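Local coordinates for protein manganese lipoxygenase (Gaeumannomyces graminis, PDB 5FX8) that oxidises linoleic and alpha-linolenic acids with molecular oxygen at a catalytic manganese centre, giving 11S- and 13R-hydroperoxy fatty acids, at residues 186-191 and 249-254; 216-221 and 233-238. All coordinates share one frame; numbering follows the deposited sequence.

In the fold
Both contacts are built on the same antiparallel sheet, away from the manganese site. Interaction 1 lays the loop 186-191 across one face of strand 246-253. Interaction 2 lies at the start of strand 235-241, beside the end of strand 212-216, where the chain turns into a 3-10 segment. Strands 235-241 and 246-253 are neighbours, joined for example by Leu-250 N and Leu-237 O, and the Phe-188 ring also packs on Gln-235, so the two contacts adjoin. Both are mainly buried, but interaction 2 has exposed Asp-216 and Lys-221 at its margin. Interaction 1 is largely apolar, with no hydrogen bond across it; interaction 2 has a backbone hydrogen bond and alanine packing, beside an Asx turn within 216-221.

Interaction 1 of 2, residues 186-191 and 249-254; sequences LPFSVE and PLAIKT
Phe-188 and Lys-253 meet in a CH-pi contact in which the lysine's CB lies over one face of the ring. CB of Lys-253 stands 3.9 Å from the centroid of the Phe-188 ring and 14° off its normal, displaced toward the rim on the CD2 and CE2 side, with 3.8 Å from Lys-253 CB to Phe-188 CD2. Farther out, Lys-253 CD comes to 3.6 Å from Phe-188 CB. The two side chains run antiparallel to one another. Lys-253 CG is anti to the backbone N (chi1 -161°), and the extended chain beyond it carries the lysine past the root of the phenylalanine. Its ammonium group has a long, weak ion pair with Asp-259.

The other side-chain contacts are mainly apolar and gather on the methyl of Ala-251. Ala-251 CB sits in the plane of the Phe-188 ring at its edge, 3.6 Å from Phe-188 CE1, so that this ring has lysine over a face and alanine at the rim. Val-190 adds its CG2 branch, 3.9 Å from Ala-251 CB. Phe-188 and Val-190 thus both lean on the strand, while Ser-189 between them points away, the alternation of an extended chain. On the strand, Ala-251 and Lys-253 face the loop and Ile-252 the other side.

Leu-250 and Ala-251 together sit opposite the single residue Leu-237, a classic beta bulge, which interrupts the regular pairing with strand 235-241 just where Val-190 arrives. The Phe-188 ring also reaches Gln-235 and Leu-237 on that strand and Thr-261 on strand 261-262, so it spans three strands. Behind the sheet, Ile-252 packs on Trp-271 and Ala-274 of helix 268-305 and on Phe-164 of helix 161-166, while the loop runs on into helix 192-199.

Interaction 2 of 2, residues 216-221 and 233-238; sequences DHSYQK and ACQGLF
His-217 N gives its hydrogen to Cys-234 O at 2.8 Å. One residue on, the CA of Ser-218 makes a C-H...O contact of 3.5 Å with Ala-233 O. The methyl of Ala-233 packs against the turning chain, its CB 3.4 Å from Lys-221 N and 3.8 Å from Lys-221 CB. Asp-216 and Gln-235 form a non-hydrogen-bonded antiparallel pair, their side chains running alongside each other with the same heading, and with carboxylate and amide planes 56° apart. CG of Asp-216 is anti to its backbone N (chi1 -163°), which sets the carboxylate beside the Gln-235 side chain.

Here strand 212-216 ends in an Asx turn: OD1 of Asp-216 accepts from Ser-218 N at 3.0 Å, and the chain bends into the 3-10 segment. Ser-218 CB rests 3.9 Å from Gln-235 CG.

Helix 268-305 packs against the turn. Asp-282 bonds to NE2 of His-217, whose ring also meets Phe-278 and Tyr-285, and Asn-281 bonds to both Gln-220 OE1 and Cys-234 N.

Interaction 1 of 2, residues 186-191 and 249-254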
loop_
_atom_site.group_PDB
_atom_site.type_symbol
_atom_site.label_atom_id
_atom_site.label_comp_id
_atom_site.label_asym_id
_atom_site.label_seq_id
_atom_site.Cartn_x
_atom_site.Cartn_y
_atom_site.Cartn_z
ATOM N N LEU A 186 18.694 22.707 23.604
ATOM C CA LEU A 186 17.920 21.630 24.200
ATOM C C LEU A 186 16.434 21.973 24.154
ATOM O O LEU A 186 16.043 23.053 24.606
ATOM C CB LEU A 186 18.340 21.405 25.640
ATOM C CG LEU A 186 19.761 20.939 25.854
ATOM C CD1 LEU A 186 20.077 20.957 27.325
ATOM C CD2 LEU A 186 19.884 19.546 25.328
ATOM N N PRO A 187 15.582 21.092 23.649
ATOM C CA PRO A 187 14.156 21.415 23.563
ATOM C C PRO A 187 13.497 21.564 24.927
ATOM O O PRO A 187 12.735 22.502 25.158
ATOM C CB PRO A 187 13.578 20.225 22.799
ATOM C CG PRO A 187 14.490 19.113 23.097
ATOM C CD PRO A 187 15.860 19.716 23.209
ATOM N N PHE A 188 13.775 20.649 25.839
ATOM C CA PHE A 188 13.234 20.723 27.179
ATOM C C PHE A 188 14.279 20.201 28.147
ATOM O O PHE A 188 15.262 19.577 27.752
ATOM C CB PHE A 188 11.922 19.942 27.306
ATOM C CG PHE A 188 12.024 18.503 26.912
ATOM C CD1 PHE A 188 12.486 17.560 27.805
ATOM C CD2 PHE A 188 11.614 18.088 25.659
ATOM C CE1 PHE A 188 12.557 16.249 27.451
ATOM C CE2 PHE A 188 11.677 16.771 25.302
ATOM C CZ PHE A 188 12.146 15.851 26.196
ATOM N N SER A 189 14.051 20.449 29.425
ATOM C CA SER A 189 14.987 20.076 30.468
ATOM C C SER A 189 14.489 18.848 31.209
ATOM O O SER A 189 13.303 18.529 31.214
ATOM C CB SER A 189 15.204 21.225 31.450
ATOM O OG SER A 189 16.365 20.979 32.243
ATOM N N VAL A 190 15.428 18.143 31.819
ATOM C CA VAL A 190 15.136 16.992 32.652
ATOM C C VAL A 190 15.937 17.147 33.933
ATOM O O VAL A 190 17.030 17.723 33.931
ATOM C CB VAL A 190 15.476 15.667 31.960
ATOM C CG1 VAL A 190 14.904 14.526 32.741
ATOM C CG2 VAL A 190 14.950 15.638 30.552
ATOM N N GLU A 191 15.377 16.651 35.032
ATOM C CA GLU A 191 16.088 16.673 36.298
ATOM C C GLU A 191 17.395 15.925 36.147
ATOM O O GLU A 191 17.397 14.723 35.863
ATOM C CB GLU A 191 15.246 16.042 37.406
ATOM C CG GLU A 191 14.103 16.894 37.883
ATOM C CD GLU A 191 13.139 16.116 38.752
ATOM O OE1 GLU A 191 13.535 15.059 39.291
ATOM O OE2 GLU A 191 11.978 16.551 38.884
ATOM N N PRO A 249 15.896 5.640 24.178
ATOM C CA PRO A 249 15.023 6.717 24.643
ATOM C C PRO A 249 15.558 7.374 25.899
ATOM O O PRO A 249 16.127 6.729 26.780
ATOM C CB PRO A 249 13.702 5.993 24.933
ATOM C CG PRO A 249 14.086 4.649 25.307
ATOM C CD PRO A 249 15.326 4.315 24.489
ATOM N N LEU A 250 15.369 8.688 25.968
ATOM C CA LEU A 250 15.763 9.445 27.147
ATOM C C LEU A 250 14.551 10.045 27.852
ATOM O O LEU A 250 14.274 9.674 28.989
ATOM C CB LEU A 250 16.790 10.522 26.761
ATOM C CG LEU A 250 17.685 11.018 27.897
ATOM C CD1 LEU A 250 18.984 11.620 27.401
ATOM C CD2 LEU A 250 16.975 12.023 28.737
ATOM N N ALA A 251 13.804 10.941 27.216
ATOM C CA ALA A 251 12.659 11.558 27.867
ATOM C C ALA A 251 11.555 11.809 26.850
ATOM O O ALA A 251 11.788 11.840 25.644
ATOM C CB ALA A 251 13.052 12.865 28.552
ATOM N N ILE A 252 10.342 11.994 27.356
ATOM C CA ILE A 252 9.183 12.313 26.537
ATOM C C ILE A 252 8.409 13.415 27.236
ATOM O O ILE A 252 8.030 13.264 28.397
ATOM C CB ILE A 252 8.287 11.081 26.302
ATOM C CG1 ILE A 252 9.055 10.003 25.540
ATOM C CG2 ILE A 252 7.032 11.459 25.525
ATOM C CD1 ILE A 252 8.290 8.716 25.323
ATOM N N LYS A 253 8.172 14.518 26.540
ATOM C CA LYS A 253 7.421 15.643 27.070
ATOM C C LYS A 253 6.124 15.797 26.282
ATOM O O LYS A 253 6.159 15.934 25.056
ATOM C CB LYS A 253 8.253 16.920 26.988
ATOM C CG LYS A 253 7.784 18.008 27.895
ATOM C CD LYS A 253 8.400 19.314 27.546
ATOM C CE LYS A 253 8.004 20.344 28.546
ATOM N NZ LYS A 253 8.317 21.660 28.004
ATOM N N THR A 254 4.987 15.816 26.982
ATOM C CA THR A 254 3.690 15.761 26.311
ATOM C C THR A 254 3.317 17.066 25.639
ATOM O O THR A 254 2.563 17.055 24.662
ATOM C CB THR A 254 2.579 15.454 27.293
ATOM O OG1 THR A 254 2.341 16.629 28.066
ATOM C CG2 THR A 254 2.959 14.302 28.189
#

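Interaction 2 of 2, residues 216-221 and 233-238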
loop_
_atom_site.group_PDB
_atom_site.type_symbol
_atom_site.label_atom_id
_atom_site.label_comp_id
_atom_site.label_asym_id
_atom_site.label_seq_id
_atom_site.Cartn_x
_atom_site.Cartn_y
_atom_site.Cartn_z
ATOM N N ASP A 216 10.198 15.887 17.255
ATOM C CA ASP A 216 9.378 17.019 17.682
ATOM C C ASP A 216 7.991 16.901 17.062
ATOM O O ASP A 216 7.778 17.360 15.942
ATOM C CB ASP A 216 10.041 18.344 17.290
ATOM C CG ASP A 216 9.471 19.537 18.042
ATOM O OD1 ASP A 216 8.345 19.452 18.518
ATOM O OD2 ASP A 216 10.140 20.570 18.175
ATOM N N HIS A 217 7.028 16.336 17.780
ATOM C CA HIS A 217 5.640 16.388 17.339
ATOM C C HIS A 217 4.839 17.477 18.035
ATOM O O HIS A 217 3.620 17.376 18.110
ATOM C CB HIS A 217 4.949 15.047 17.551
ATOM C CG HIS A 217 5.494 13.962 16.697
ATOM N ND1 HIS A 217 5.887 14.176 15.402
ATOM C CD2 HIS A 217 5.765 12.667 16.964
ATOM C CE1 HIS A 217 6.356 13.053 14.897
ATOM N NE2 HIS A 217 6.297 12.123 15.826
ATOM N N SER A 218 5.492 18.516 18.541
ATOM C CA SER A 218 4.796 19.503 19.342
ATOM C C SER A 218 3.868 20.375 18.511
ATOM O O SER A 218 2.973 20.999 19.071
ATOM C CB SER A 218 5.809 20.362 20.066
ATOM O OG SER A 218 6.587 21.040 19.107
ATOM N N TYR A 219 4.064 20.442 17.198
ATOM C CA TYR A 219 3.154 21.182 16.335
ATOM C C TYR A 219 1.717 20.672 16.430
ATOM O O TYR A 219 0.789 21.417 16.113
ATOM C CB TYR A 219 3.650 21.110 14.882
ATOM C CG TYR A 219 2.960 22.059 13.936
ATOM C CD1 TYR A 219 3.401 23.364 13.792
ATOM C CD2 TYR A 219 1.860 21.652 13.178
ATOM C CE1 TYR A 219 2.776 24.247 12.940
ATOM C CE2 TYR A 219 1.212 22.532 12.319
ATOM C CZ TYR A 219 1.676 23.837 12.204
ATOM O OH TYR A 219 1.048 24.737 11.350
ATOM N N GLN A 220 1.506 19.426 16.843
ATOM C CA GLN A 220 0.146 18.923 16.964
ATOM C C GLN A 220 -0.591 19.509 18.169
ATOM O O GLN A 220 -1.755 19.201 18.392
ATOM C CB GLN A 220 0.151 17.396 17.032
ATOM C CG GLN A 220 0.761 16.740 15.828
ATOM C CD GLN A 220 0.903 15.236 15.951
ATOM O OE1 GLN A 220 0.098 14.552 16.587
ATOM N NE2 GLN A 220 1.959 14.716 15.353
ATOM N N LYS A 221 0.080 20.335 18.952
ATOM C CA LYS A 221 -0.576 21.098 19.995
ATOM C C LYS A 221 -1.665 21.999 19.414
ATOM O O LYS A 221 -2.682 22.252 20.070
ATOM C CB LYS A 221 0.509 21.876 20.717
ATOM C CG LYS A 221 0.125 22.722 21.828
ATOM C CD LYS A 221 1.343 23.489 22.291
ATOM C CE LYS A 221 2.030 24.132 21.104
ATOM N NZ LYS A 221 3.089 25.086 21.503
ATOM N N ALA A 233 1.179 16.195 22.380
ATOM C CA ALA A 233 1.998 16.780 21.327
ATOM C C ALA A 233 3.460 16.494 21.697
ATOM O O ALA A 233 4.255 17.364 22.043
ATOM C CB ALA A 233 1.709 18.267 21.152
ATOM N N CYS A 234 3.833 15.223 21.633
ATOM C CA CYS A 234 5.048 14.779 22.297
ATOM C C CYS A 234 6.305 15.262 21.593
ATOM O O CYS A 234 6.374 15.348 20.367
ATOM C CB CYS A 234 5.078 13.266 22.390
ATOM S SG CYS A 234 3.912 12.654 23.580
ATOM N N GLN A 235 7.295 15.603 22.392
ATOM C CA GLN A 235 8.665 15.719 21.946
ATOM C C GLN A 235 9.395 14.568 22.596
ATOM O O GLN A 235 9.287 14.377 23.805
ATOM C CB GLN A 235 9.282 17.044 22.362
ATOM C CG GLN A 235 8.642 18.230 21.758
ATOM C CD GLN A 235 9.309 19.483 22.201
ATOM O OE1 GLN A 235 9.798 20.257 21.383
ATOM N NE2 GLN A 235 9.353 19.698 23.501
ATOM N N GLY A 236 10.103 13.784 21.795
ATOM C CA GLY A 236 10.893 12.678 22.289
ATOM C C GLY A 236 12.369 13.008 22.149
ATOM O O GLY A 236 12.816 13.457 21.093
ATOM N N LEU A 237 13.103 12.793 23.233
ATOM C CA LEU A 237 14.543 12.973 23.268
ATOM C C LEU A 237 15.196 11.602 23.312
ATOM O O LEU A 237 14.830 10.759 24.137
ATOM C CB LEU A 237 14.946 13.789 24.478
ATOM C CG LEU A 237 16.253 14.545 24.463
ATOM C CD1 LEU A 237 16.311 15.450 23.280
ATOM C CD2 LEU A 237 16.275 15.354 25.728
ATOM N N PHE A 238 16.137 11.374 22.402
ATOM C CA PHE A 238 16.834 10.110 22.306
ATOM C C PHE A 238 18.330 10.357 22.374
ATOM O O PHE A 238 18.801 11.461 22.121
ATOM C CB PHE A 238 16.463 9.398 21.037
ATOM C CG PHE A 238 15.007 9.184 20.881
ATOM C CD1 PHE A 238 14.189 10.183 20.398
ATOM C CD2 PHE A 238 14.452 7.965 21.187
ATOM C CE1 PHE A 238 12.857 9.968 20.247
ATOM C CE2 PHE A 238 13.126 7.746 21.040
ATOM C CZ PHE A 238 12.321 8.740 20.573
#